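Local structure of Thiol:disulfide interchange protein, thioredoxin family protein (Chlorobaculum tepidum, 3OR5) at residues M96-P100 against E101-A105; G108-D111 against G112-G116. The protein probably acts as a thioredoxin-family thiol:disulfide oxidoreductase, with a likely role in the biogenesis of c-type cytochromes. All coordinates share one frame; numbering follows the deposited sequence.

Interaction 1. Residues M96-P100 against E101-A105; sequences MMATP and ELIRA
Thr99 OG1 accepts the backbone N-H of Leu102 at 3.0 Å from Leu102 N, with an angle of 151° at the hydrogen. The Leu102 side chain starts close to the same hydroxyl: its CG lies 3.3 Å from Thr99 OG1, and the chain then runs on past it until CD1 rests 3.6 Å from Met97 O. With chi1 at 63°, Thr99 OG1 sits between its own backbone N and carbonyl carbon, which turns the hydroxyl toward the first turn of the helix. This is an N-cap: strand 95-97 ends, and helix 100-107 starts directly after the threonine. Thr99 O takes the Ile103 N-H nearly head-on, while its bond from Leu102 N is weak. A water joins the cap to the helix, lying 2.6 Å from Thr99 OG1 and donating to Glu101 OE1.

One residue further along, Arg104 N donates to Pro100 O at 2.9 Å. The Arg104 chain bends at chi3 (-77°), folding its guanidinium back so that one face lies over Pro100 O, with NH1 3.6 Å from Pro100 CB. On the strand side, the CB of selenomethionine Met96 and the CB of Ala98 meet the ends of Leu102 and Ile103. Backbone bonds from Met96 and Ala98 to Ala74 tie this end to strand 68-74, and Phe17 packs on Leu102.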
loop_
_atom_site.group_PDB
_atom_site.type_symbol
_atom_site.label_atom_id
_atom_site.label_comp_id
_atom_site.label_asym_id
_atom_site.label_seq_id
_atom_site.Cartn_x
_atom_site.Cartn_y
_atom_site.Cartn_z
HETATM N N MSE A 96 -0.245 -8.335 -3.644
HETATM C CA MSE A 96 0.408 -8.962 -4.830
HETATM C C MSE A 96 1.846 -9.287 -4.471
HETATM O O MSE A 96 2.509 -8.494 -3.719
HETATM C CB MSE A 96 0.388 -8.053 -6.092
HETATM C CG MSE A 96 -1.001 -7.949 -6.527
HETATM SE SE MSE A 96 -1.017 -6.622 -8.043
HETATM C CE MSE A 96 -0.800 -5.055 -6.951
HETATM N N MSE A 97 2.360 -10.371 -5.018
HETATM C CA MSE A 97 3.853 -10.552 -4.977
HETATM C C MSE A 97 4.534 -9.505 -5.822
HETATM O O MSE A 97 4.086 -9.201 -6.948
HETATM C CB MSE A 97 4.258 -11.913 -5.553
HETATM C CG MSE A 97 3.525 -13.090 -4.844
HETATM SE SE MSE A 97 4.119 -13.275 -2.926
HETATM C CE MSE A 97 6.020 -13.674 -3.225
ATOM N N ALA A 98 5.660 -8.952 -5.325
ATOM C CA ALA A 98 6.319 -7.947 -6.142
ATOM C C ALA A 98 6.822 -8.552 -7.449
ATOM O O ALA A 98 7.207 -9.770 -7.530
ATOM C CB ALA A 98 7.547 -7.421 -5.383
ATOM N N THR A 99 6.804 -7.702 -8.457
ATOM C CA THR A 99 7.438 -7.996 -9.733
ATOM C C THR A 99 8.376 -6.804 -10.028
ATOM O O THR A 99 8.260 -5.735 -9.421
ATOM C CB THR A 99 6.445 -8.019 -10.856
ATOM O OG1 THR A 99 5.824 -6.743 -11.042
ATOM C CG2 THR A 99 5.298 -9.078 -10.684
ATOM N N PRO A 100 9.360 -6.995 -10.912
ATOM C CA PRO A 100 10.202 -5.817 -11.170
ATOM C C PRO A 100 9.438 -4.638 -11.672
ATOM O O PRO A 100 9.802 -3.485 -11.310
ATOM C CB PRO A 100 11.202 -6.309 -12.255
ATOM C CG PRO A 100 11.252 -7.781 -12.052
ATOM C CD PRO A 100 9.838 -8.226 -11.573
ATOM N N GLU A 101 8.368 -4.880 -12.433
ATOM C CA GLU A 101 7.542 -3.817 -12.935
ATOM C C GLU A 101 6.806 -3.034 -11.813
ATOM O O GLU A 101 6.663 -1.816 -11.864
ATOM C CB GLU A 101 6.487 -4.412 -13.867
ATOM C CG GLU A 101 5.481 -3.456 -14.404
ATOM C CD GLU A 101 4.538 -4.186 -15.389
ATOM O OE1 GLU A 101 3.868 -5.184 -14.969
ATOM O OE2 GLU A 101 4.471 -3.785 -16.577
ATOM N N LEU A 102 6.345 -3.771 -10.802
ATOM C CA LEU A 102 5.602 -3.121 -9.712
ATOM C C LEU A 102 6.591 -2.286 -8.943
ATOM O O LEU A 102 6.227 -1.182 -8.520
ATOM C CB LEU A 102 4.946 -4.160 -8.799
ATOM C CG LEU A 102 3.710 -4.900 -9.353
ATOM C CD1 LEU A 102 3.191 -6.014 -8.398
ATOM C CD2 LEU A 102 2.533 -3.883 -9.654
ATOM N N ILE A 103 7.813 -2.770 -8.750
ATOM C CA ILE A 103 8.818 -2.011 -7.986
ATOM C C ILE A 103 9.203 -0.769 -8.780
ATOM O O ILE A 103 9.179 0.309 -8.248
ATOM C CB ILE A 103 10.047 -2.842 -7.572
ATOM C CG1 ILE A 103 9.575 -3.849 -6.523
ATOM C CG2 ILE A 103 11.182 -1.893 -7.082
ATOM C CD1 ILE A 103 10.623 -4.932 -6.253
ATOM N N ARG A 104 9.382 -0.934 -10.084
ATOM C CA ARG A 104 9.824 0.238 -10.897
ATOM C C ARG A 104 8.686 1.265 -10.990
ATOM O O ARG A 104 8.977 2.461 -11.160
ATOM C CB ARG A 104 10.212 -0.215 -12.307
ATOM C CG ARG A 104 11.507 -0.963 -12.429
ATOM C CD ARG A 104 11.900 -0.981 -13.941
ATOM N NE ARG A 104 11.110 -1.970 -14.669
ATOM C CZ ARG A 104 11.477 -3.245 -14.765
ATOM N NH1 ARG A 104 12.594 -3.649 -14.165
ATOM N NH2 ARG A 104 10.703 -4.113 -15.415
ATOM N N ALA A 105 7.420 0.857 -10.883
ATOM C CA ALA A 105 6.289 1.791 -10.881
ATOM C C ALA A 105 6.360 2.879 -9.777
ATOM O O ALA A 105 5.911 4.006 -10.004
ATOM C CB ALA A 105 4.942 1.096 -10.833
HETATM O O HOH W 1 3.909 -6.784 -12.864
#

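Interaction 2. Residues G108-D111 against G112-G116; sequences GYID and GGITG
Ile110 lays its CG2 methyl against the peptide that follows Gly113, 3.4 Å from both Gly113 C and Gly113 O, and the same methyl brushes Ile114 CG1 at 4.3 Å. The CG1 branch is anti to the backbone N (chi1 175°), an arrangement that places CG2 between N and the carbonyl carbon and brings it up to Gly113. The backbone of the same residues closes the turn: Gly113 N donates to Ile110 O at 2.9 Å, approaching from above the carbonyl plane, 48° out of it, rather than along a lone pair. The four residues from Ile110 to Gly113 form a type II beta turn in the loop between helix 100-107 and strand 119-123. Its third position is Gly112, at phi 88°, where a side chain would collide with Asp111 O. With an alanine in place of Ile110 both branches beyond CB are gone, which would probably open a gap beside the Gly113 carbonyl and leave Ile114 CG1 without its methyl partner.

A water over the face of the turn on which Asp111 O projects links it to the chain beyond, donating to Asp111 O and Gly113 O and accepting from Thr115 OG1 at 2.8 Å. Farther out, Val134 touches Ile110, the side chain of Asn107 bonds to Ile114 N, and Ile114 packs on Thr119 and Phe121 of strand 119-123.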
loop_
_atom_site.group_PDB
_atom_site.type_symbol
_atom_site.label_atom_id
_atom_site.label_comp_id
_atom_site.label_asym_id
_atom_site.label_seq_id
_atom_site.Cartn_x
_atom_site.Cartn_y
_atom_site.Cartn_z
ATOM N N GLY A 108 10.583 5.554 -8.567
ATOM C CA GLY A 108 10.896 6.933 -8.956
ATOM C C GLY A 108 10.517 7.992 -7.946
ATOM O O GLY A 108 10.970 9.158 -8.039
ATOM N N TYR A 109 9.632 7.639 -6.999
ATOM C CA TYR A 109 9.163 8.647 -6.006
ATOM C C TYR A 109 10.064 8.799 -4.803
ATOM O O TYR A 109 9.826 9.663 -3.944
ATOM C CB TYR A 109 7.723 8.311 -5.533
ATOM C CG TYR A 109 6.736 8.204 -6.666
ATOM C CD1 TYR A 109 6.320 9.312 -7.432
ATOM C CD2 TYR A 109 6.170 6.991 -6.944
ATOM C CE1 TYR A 109 5.392 9.134 -8.505
ATOM C CE2 TYR A 109 5.281 6.828 -8.001
ATOM C CZ TYR A 109 4.911 7.887 -8.758
ATOM O OH TYR A 109 4.029 7.663 -9.798
ATOM N N ILE A 110 11.139 8.013 -4.695
ATOM C CA ILE A 110 12.036 8.120 -3.584
ATOM C C ILE A 110 13.486 8.078 -4.036
ATOM O O ILE A 110 13.835 7.301 -4.967
ATOM C CB ILE A 110 11.718 7.027 -2.509
ATOM C CG1 ILE A 110 12.751 7.064 -1.377
ATOM C CG2 ILE A 110 11.651 5.642 -3.149
ATOM C CD1 ILE A 110 12.197 6.289 -0.147
ATOM N N ASP A 111 14.298 8.993 -3.510
ATOM C CA ASP A 111 15.702 9.018 -3.967
ATOM C C ASP A 111 16.377 7.691 -3.575
ATOM O O ASP A 111 16.253 7.223 -2.458
ATOM C CB ASP A 111 16.432 10.140 -3.251
ATOM C CG ASP A 111 17.874 10.312 -3.742
ATOM O OD1 ASP A 111 18.048 10.634 -4.936
ATOM O OD2 ASP A 111 18.816 10.003 -2.964
ATOM N N GLY A 112 17.109 7.087 -4.486
ATOM C CA GLY A 112 17.712 5.800 -4.149
ATOM C C GLY A 112 16.785 4.647 -4.451
ATOM O O GLY A 112 17.227 3.480 -4.501
ATOM N N GLY A 113 15.505 4.944 -4.741
ATOM C CA GLY A 113 14.514 3.861 -4.948
ATOM C C GLY A 113 14.092 3.283 -3.605
ATOM O O GLY A 113 14.469 3.756 -2.548
ATOM N N ILE A 114 13.292 2.194 -3.681
ATOM C CA ILE A 114 12.849 1.488 -2.456
ATOM C C ILE A 114 13.939 0.577 -1.886
ATOM O O ILE A 114 14.262 -0.457 -2.518
ATOM C CB ILE A 114 11.590 0.631 -2.828
ATOM C CG1 ILE A 114 10.507 1.551 -3.393
ATOM C CG2 ILE A 114 11.096 -0.084 -1.549
ATOM C CD1 ILE A 114 9.272 0.928 -4.046
ATOM N N THR A 115 14.466 0.942 -0.723
ATOM C CA THR A 115 15.639 0.258 -0.098
ATOM C C THR A 115 15.416 -0.147 1.377
ATOM O O THR A 115 16.357 -0.667 2.041
ATOM C CB THR A 115 16.861 1.181 -0.084
ATOM O OG1 THR A 115 16.537 2.379 0.624
ATOM C CG2 THR A 115 17.346 1.480 -1.509
ATOM N N GLY A 116 14.249 0.154 1.924
ATOM C CA GLY A 116 13.938 -0.258 3.266
ATOM C C GLY A 116 12.540 -0.786 3.171
ATOM O O GLY A 116 11.805 -0.451 2.255
HETATM O O HOH W 2 15.997 4.716 -0.786
#

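How the interactions relate
The two interactions follow in series, on either side of the rest of helix 100-107. Interaction 1 leads from strand 95-97, the outermost of the parallel strands, into that helix; interaction 2 lies in the loop that leaves it for strand 119-123, on the other side of the central strand 36-42. Together they mark out the connection from the parallel to the antiparallel part of the thioredoxin-like sheet. They lie about 13 Å apart, centre to centre, and touch where Ile114 CD1 packs 4.2 Å from Ile103 O, bringing the loop back against the helix. Interaction 1 reaches into the protein through Met96 and Leu102, whereas the turn of interaction 2 lies at the surface.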